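Local coordinates for calcium uptake protein 3, mitochondrial (Homo sapiens, PDB 6AGI) that senses matrix calcium through its EF-hands and regulates the mitochondrial calcium uniporter channel, working as a disulfide-linked heterodimer with MICU1, at the interface of chains A and B. Sequence-based numbering; all coordinates share one arbitrary frame. Chains: chain A/B, Calcium uptake protein 3, mitochondrial.

Contact 1: the interface of chains A and B. Residues chain A 312-313, 330-331, 334; chain B 109, 112-114.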
ATOM      1  N   ALA A 312       6.396  -1.007  -6.552  1.00 22.83           N
ATOM      2  CA  ALA A 312       7.464  -0.853  -7.538  1.00 29.21           C
ATOM      3  C   ALA A 312       8.773  -1.448  -7.044  1.00 30.87           C
ATOM      4  O   ALA A 312       9.458  -2.141  -7.799  1.00 37.80           O
ATOM      5  CB  ALA A 312       7.680   0.622  -7.888  1.00 44.16           C
ATOM      6  N   LEU A 313       9.133  -1.215  -5.782  1.00 31.74           N
ATOM      7  CA  LEU A 313      10.439  -1.654  -5.297  1.00 22.30           C
ATOM      8  C   LEU A 313      10.405  -3.040  -4.658  1.00 24.40           C
ATOM      9  O   LEU A 313      11.403  -3.474  -4.052  1.00 32.27           O
ATOM     10  CB  LEU A 313      10.974  -0.633  -4.299  1.00 34.00           C
ATOM     11  CG  LEU A 313      11.502   0.675  -4.880  1.00 37.76           C
ATOM     12  CD1 LEU A 313      12.180   1.449  -3.768  1.00 36.33           C
ATOM     13  CD2 LEU A 313      12.466   0.408  -6.054  1.00 46.52           C
ATOM     14  N   ARG A 330      13.570   6.933 -10.924  1.00 29.01           N
ATOM     15  CA  ARG A 330      12.730   6.348 -11.970  1.00 36.20           C
ATOM     16  C   ARG A 330      11.615   5.489 -11.372  1.00 20.59           C
ATOM     17  O   ARG A 330      10.501   5.453 -11.913  1.00 24.06           O
ATOM     18  CB  ARG A 330      13.558   5.533 -12.966  1.00 25.38           C
ATOM     19  CG  ARG A 330      12.644   4.824 -13.957  1.00 33.93           C
ATOM     20  CD  ARG A 330      13.346   4.080 -15.040  1.00 40.35           C
ATOM     21  NE  ARG A 330      13.472   2.745 -14.511  1.00 55.83           N
ATOM     22  CZ  ARG A 330      12.927   1.665 -15.036  1.00 69.44           C
ATOM     23  NH1 ARG A 330      12.116   1.757 -16.085  1.00 61.03           N
ATOM     24  NH2 ARG A 330      13.120   0.508 -14.421  1.00 79.82           N
ATOM     25  N   ALA A 331      11.885   4.859 -10.226  1.00 19.71           N
ATOM     26  CA  ALA A 331      10.872   4.128  -9.477  1.00 19.16           C
ATOM     27  C   ALA A 331       9.722   5.037  -9.044  1.00 20.32           C
ATOM     28  O   ALA A 331       8.545   4.649  -9.110  1.00 18.36           O
ATOM     29  CB  ALA A 331      11.523   3.486  -8.258  1.00 18.72           C
ATOM     30  N   VAL A 334       7.633   5.586 -12.216  1.00 23.35           N
ATOM     31  CA  VAL A 334       6.864   4.467 -12.746  1.00 27.66           C
ATOM     32  C   VAL A 334       5.761   4.107 -11.771  1.00 22.52           C
ATOM     33  O   VAL A 334       4.662   3.700 -12.171  1.00 24.32           O
ATOM     34  CB  VAL A 334       7.811   3.277 -13.026  1.00 24.16           C
ATOM     35  CG1 VAL A 334       7.061   1.952 -13.123  1.00 25.64           C
ATOM     36  CG2 VAL A 334       8.645   3.534 -14.263  1.00 25.79           C
TER
ATOM     37  N   ILE B 109       2.795  -1.763 -13.223  1.00 10.62           N
ATOM     38  CA  ILE B 109       3.952  -1.107 -12.607  1.00 10.17           C
ATOM     39  C   ILE B 109       5.222  -1.942 -12.829  1.00 12.41           C
ATOM     40  O   ILE B 109       6.300  -1.403 -13.103  1.00 10.05           O
ATOM     41  CB  ILE B 109       3.708  -0.833 -11.113  1.00  9.23           C
ATOM     42  CG1 ILE B 109       2.684   0.272 -10.919  1.00 19.74           C
ATOM     43  CG2 ILE B 109       4.997  -0.401 -10.389  1.00  8.66           C
ATOM     44  CD1 ILE B 109       1.993   0.213  -9.522  1.00 11.34           C
ATOM     45  N   ASN B 112       6.457  -1.756 -16.575  1.00 25.32           N
ATOM     46  CA  ASN B 112       7.132  -0.485 -16.789  1.00 24.58           C
ATOM     47  C   ASN B 112       8.456  -0.419 -16.034  1.00 32.84           C
ATOM     48  O   ASN B 112       9.433   0.132 -16.548  1.00 26.88           O
ATOM     49  CB  ASN B 112       6.223   0.659 -16.373  1.00 20.64           C
ATOM     50  CG  ASN B 112       5.151   0.918 -17.379  1.00 22.92           C
ATOM     51  OD1 ASN B 112       5.286   0.516 -18.543  1.00 19.09           O
ATOM     52  ND2 ASN B 112       4.057   1.580 -16.953  1.00 16.22           N
ATOM     53  N   MET B 113       8.542  -1.026 -14.856  1.00 11.84           N
ATOM     54  CA  MET B 113       9.841  -1.051 -14.202  1.00 48.51           C
ATOM     55  C   MET B 113      10.868  -1.820 -15.019  1.00 33.94           C
ATOM     56  O   MET B 113      12.067  -1.561 -14.894  1.00 44.17           O
ATOM     57  CB  MET B 113       9.732  -1.652 -12.798  1.00 42.18           C
ATOM     58  CG  MET B 113       9.261  -0.656 -11.744  1.00 27.85           C
ATOM     59  SD  MET B 113      10.408   0.691 -11.573  1.00  9.87           S
ATOM     60  CE  MET B 113      11.441  -0.020 -10.293  1.00 10.91           C
ATOM     61  N   PHE B 114      10.424  -2.740 -15.870  1.00 19.69           N
ATOM     62  CA  PHE B 114      11.350  -3.494 -16.710  1.00 28.29           C
ATOM     63  C   PHE B 114      11.735  -2.752 -17.993  1.00 30.55           C
ATOM     64  O   PHE B 114      12.894  -2.802 -18.406  1.00 31.55           O
ATOM     65  CB  PHE B 114      10.732  -4.848 -17.047  1.00 24.89           C
ATOM     66  CG  PHE B 114      11.060  -5.941 -16.076  1.00 19.34           C
ATOM     67  CD1 PHE B 114      12.290  -6.587 -16.145  1.00 19.02           C
ATOM     68  CD2 PHE B 114      10.136  -6.352 -15.121  1.00 14.98           C
ATOM     69  CE1 PHE B 114      12.591  -7.618 -15.260  1.00 21.39           C
ATOM     70  CE2 PHE B 114      10.427  -7.372 -14.233  1.00  9.39           C
ATOM     71  CZ  PHE B 114      11.648  -8.002 -14.296  1.00 24.88           C
TER
HETATM   72  O   HOH W   1       3.174   2.321 -14.179  1.00 39.77           O
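B:Met113 packs against A:Ala331 and A:Val334, reaching from the C-terminal end of helix 104-114 to lie between two helices of chain A, 306-318 and 325-336. Its thioether is the core of the contact. The sulfur SD sits 4.1 Å from CA of A:Ala331, and the terminal methyl CE lies 4.1 Å from CB of the same alanine. CE also comes near the backbone carbonyl of A:Ala312. The chain is bent at chi2 (-62°) and chi3 (-90°), which folds the methyl in toward the two alanines. CG1 of A:Val334 touches CG of B:Met113 at 3.7 Å. This valine crosses B:Asn112 obliquely, with CG1 3.6 Å from its CB. CG1 is anti to the backbone N (chi1 161°), and this turns it toward helix 104-114. One turn back, the branch methyl CG2 of B:Ile109 rests 3.8 Å from CA of A:Ala312. An alanine in place of B:Met113 would probably leave a gap between the two chain A helices and take from A:Val334 and A:Ala331 an apolar partner.

Polar groups lie around this core. A water bridges the chains: its O is 2.9 Å from the backbone O of A:Val334. The same water O is 3.0 Å from the amide ND2 of B:Asn112. The guanidinium of A:Arg330 approaches the carbonyls of B:Asn112 and B:Met113, but it is poorly ordered and its bonding is doubtful. Helix 104-114 leads into the first EF-hand loop. The patch joins this calcium-sensing segment to the C-terminal part of the other chain. The pairing may belong to the crystal or stand in for that with MICU1; the structure alone does not show which.

Contact 2: the interface of chains A and B. Residues chain A 319, 321; chain B 94, 134, 137-138, 158.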
ATOM      1  N   ALA A 319      14.945  -8.903  -1.987  1.00 35.39           N
ATOM      2  CA  ALA A 319      16.336  -9.296  -2.101  1.00 37.15           C
ATOM      3  C   ALA A 319      17.228  -8.659  -1.045  1.00 51.98           C
ATOM      4  O   ALA A 319      18.444  -8.869  -1.098  1.00 42.41           O
ATOM      5  CB  ALA A 319      16.863  -8.964  -3.497  1.00 36.89           C
ATOM      6  N   ARG A 321      18.010  -5.396  -0.714  1.00 37.06           N
ATOM      7  CA  ARG A 321      18.899  -4.564  -1.506  1.00 36.84           C
ATOM      8  C   ARG A 321      18.459  -3.115  -1.434  1.00 39.77           C
ATOM      9  O   ARG A 321      17.309  -2.806  -1.097  1.00 38.11           O
ATOM     10  CB  ARG A 321      18.947  -5.027  -2.959  1.00 37.66           C
ATOM     11  CG  ARG A 321      19.394  -6.463  -3.079  1.00 42.18           C
ATOM     12  CD  ARG A 321      20.844  -6.610  -2.662  1.00 52.39           C
ATOM     13  NE  ARG A 321      21.445  -7.759  -3.316  1.00 56.87           N
ATOM     14  CZ  ARG A 321      21.799  -8.878  -2.692  1.00 59.25           C
ATOM     15  NH1 ARG A 321      21.655  -8.996  -1.369  1.00 43.07           N
ATOM     16  NH2 ARG A 321      22.317  -9.878  -3.403  1.00 68.57           N
TER
ATOM     17  N   LEU B  94      12.805 -15.221  -6.627  1.00  7.38           N
ATOM     18  CA  LEU B  94      12.402 -13.940  -6.041  1.00 11.84           C
ATOM     19  C   LEU B  94      11.359 -13.241  -6.907  1.00  9.45           C
ATOM     20  O   LEU B  94      10.332 -12.772  -6.402  1.00  5.66           O
ATOM     21  CB  LEU B  94      13.635 -13.063  -5.835  1.00 14.09           C
ATOM     22  CG  LEU B  94      14.591 -13.468  -4.714  1.00 17.09           C
ATOM     23  CD1 LEU B  94      15.509 -12.312  -4.291  1.00  6.58           C
ATOM     24  CD2 LEU B  94      13.761 -14.002  -3.505  1.00  6.64           C
ATOM     25  N   PHE B 134      21.317  -7.726  -8.490  1.00 87.92           N
ATOM     26  CA  PHE B 134      21.322  -8.388  -7.189  1.00 72.87           C
ATOM     27  C   PHE B 134      22.603  -9.180  -6.981  1.00 67.53           C
ATOM     28  O   PHE B 134      23.102  -9.270  -5.849  1.00 73.93           O
ATOM     29  CB  PHE B 134      20.079  -9.267  -7.055  1.00 71.38           C
ATOM     30  CG  PHE B 134      18.781  -8.496  -7.159  1.00 81.16           C
ATOM     31  CD1 PHE B 134      18.782  -7.102  -7.241  1.00 88.15           C
ATOM     32  CD2 PHE B 134      17.559  -9.159  -7.199  1.00 80.01           C
ATOM     33  CE1 PHE B 134      17.597  -6.381  -7.349  1.00 86.99           C
ATOM     34  CE2 PHE B 134      16.367  -8.445  -7.302  1.00 80.78           C
ATOM     35  CZ  PHE B 134      16.390  -7.048  -7.376  1.00 84.82           C
ATOM     36  N   LYS B 137      25.332  -6.472  -5.719  1.00 73.17           N
ATOM     37  CA  LYS B 137      24.998  -5.778  -4.492  1.00 66.72           C
ATOM     38  C   LYS B 137      25.348  -6.410  -3.149  1.00 72.13           C
ATOM     39  O   LYS B 137      25.822  -5.740  -2.257  1.00 65.70           O
ATOM     40  CB  LYS B 137      23.508  -5.502  -4.533  1.00 40.63           C
ATOM     41  N   ASN B 138      25.042  -7.697  -3.018  1.00 77.73           N
ATOM     42  CA  ASN B 138      25.281  -8.430  -1.783  1.00 80.10           C
ATOM     43  C   ASN B 138      26.759  -8.616  -1.503  1.00 89.54           C
ATOM     44  O   ASN B 138      27.181  -8.676  -0.349  1.00 99.39           O
ATOM     45  CB  ASN B 138      24.578  -9.789  -1.823  1.00 75.94           C
ATOM     46  N   TYR B 158      23.999 -17.351  -7.835  1.00 29.82           N
ATOM     47  CA  TYR B 158      24.002 -16.632  -9.119  1.00 30.25           C
ATOM     48  C   TYR B 158      24.911 -17.152 -10.225  1.00 25.84           C
ATOM     49  O   TYR B 158      24.847 -16.606 -11.327  1.00 36.27           O
ATOM     50  CB  TYR B 158      24.326 -15.134  -8.929  1.00 28.39           C
ATOM     51  CG  TYR B 158      23.697 -14.468  -7.721  1.00 29.00           C
ATOM     52  CD1 TYR B 158      22.410 -13.936  -7.803  1.00 22.88           C
ATOM     53  CD2 TYR B 158      24.391 -14.336  -6.520  1.00 27.01           C
ATOM     54  CE1 TYR B 158      21.818 -13.339  -6.716  1.00 22.29           C
ATOM     55  CE2 TYR B 158      23.815 -13.724  -5.440  1.00 23.24           C
ATOM     56  CZ  TYR B 158      22.518 -13.231  -5.539  1.00 22.51           C
ATOM     57  OH  TYR B 158      21.929 -12.615  -4.453  1.00 22.19           O
TER
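A:Arg321 meets B:Phe134 and B:Tyr158. B:Phe134 lies on helix 124-138, which follows the calcium loop of EF-hand 1 in this MICU-family protein. A hydrogen bond runs from the guanidinium NH2 to the backbone O of B:Phe134, at 2.6 Å. The carbonyl lies near the guanidinium plane, 13° out of it, while the donor is tilted 31° from the carbonyl plane. B:Phe134 as a residue is poorly ordered, and the bond should be read with that in mind. NE of the arginine points to the same oxygen, but that bond is weak. The phenol OH of B:Tyr158 comes in from helix 147-158, 3.0 Å from NH2 of A:Arg321, at hydrogen-bonding distance. Two oxygens therefore meet this nitrogen. The arginine chain is bent at chi2 (-67°), which lays it along B:Lys137, with CD 3.4 Å from CB of that lysine. One face of the guanidinium lies over the backbone N of B:Asn138. The B:Phe134 carbonyl, near the end of the helix, probably suits the positive charge.

The other side is looser and apolar. CB of A:Ala319 sits over one face of the B:Phe134 ring, offset toward the rim, 3.8 Å from CD2. The same methyl is 3.7 Å from CD1 of B:Leu94, on helix 90-101. B:Leu94 loses little surface here. B:Asn138 is poorly ordered too. The side chains of B:Lys137 and B:Asn138 are incomplete in the model, and the close approach of B:Asn138 to the guanidinium is doubtful.

The C-alpha centres of contact 1 and contact 2 are about 17 Å apart, and the two share no residue. Both are parts of the same two-fold interface. On chain A, helices 306-318 and 325-336 both serve contact 1, and A:Ala319 and A:Arg321 of contact 2 lie on the stretch joining them. On chain B, the contacts mainly fall on the helices that flank the calcium loop of EF-hand 1: 104-114 before it and 124-138 after it. Contact 2 also touches 90-101 and 147-158. A calcium-dependent change in the angle of the flanking helices could therefore reach both contacts together. Symmetry repeats each contact with the chains exchanged.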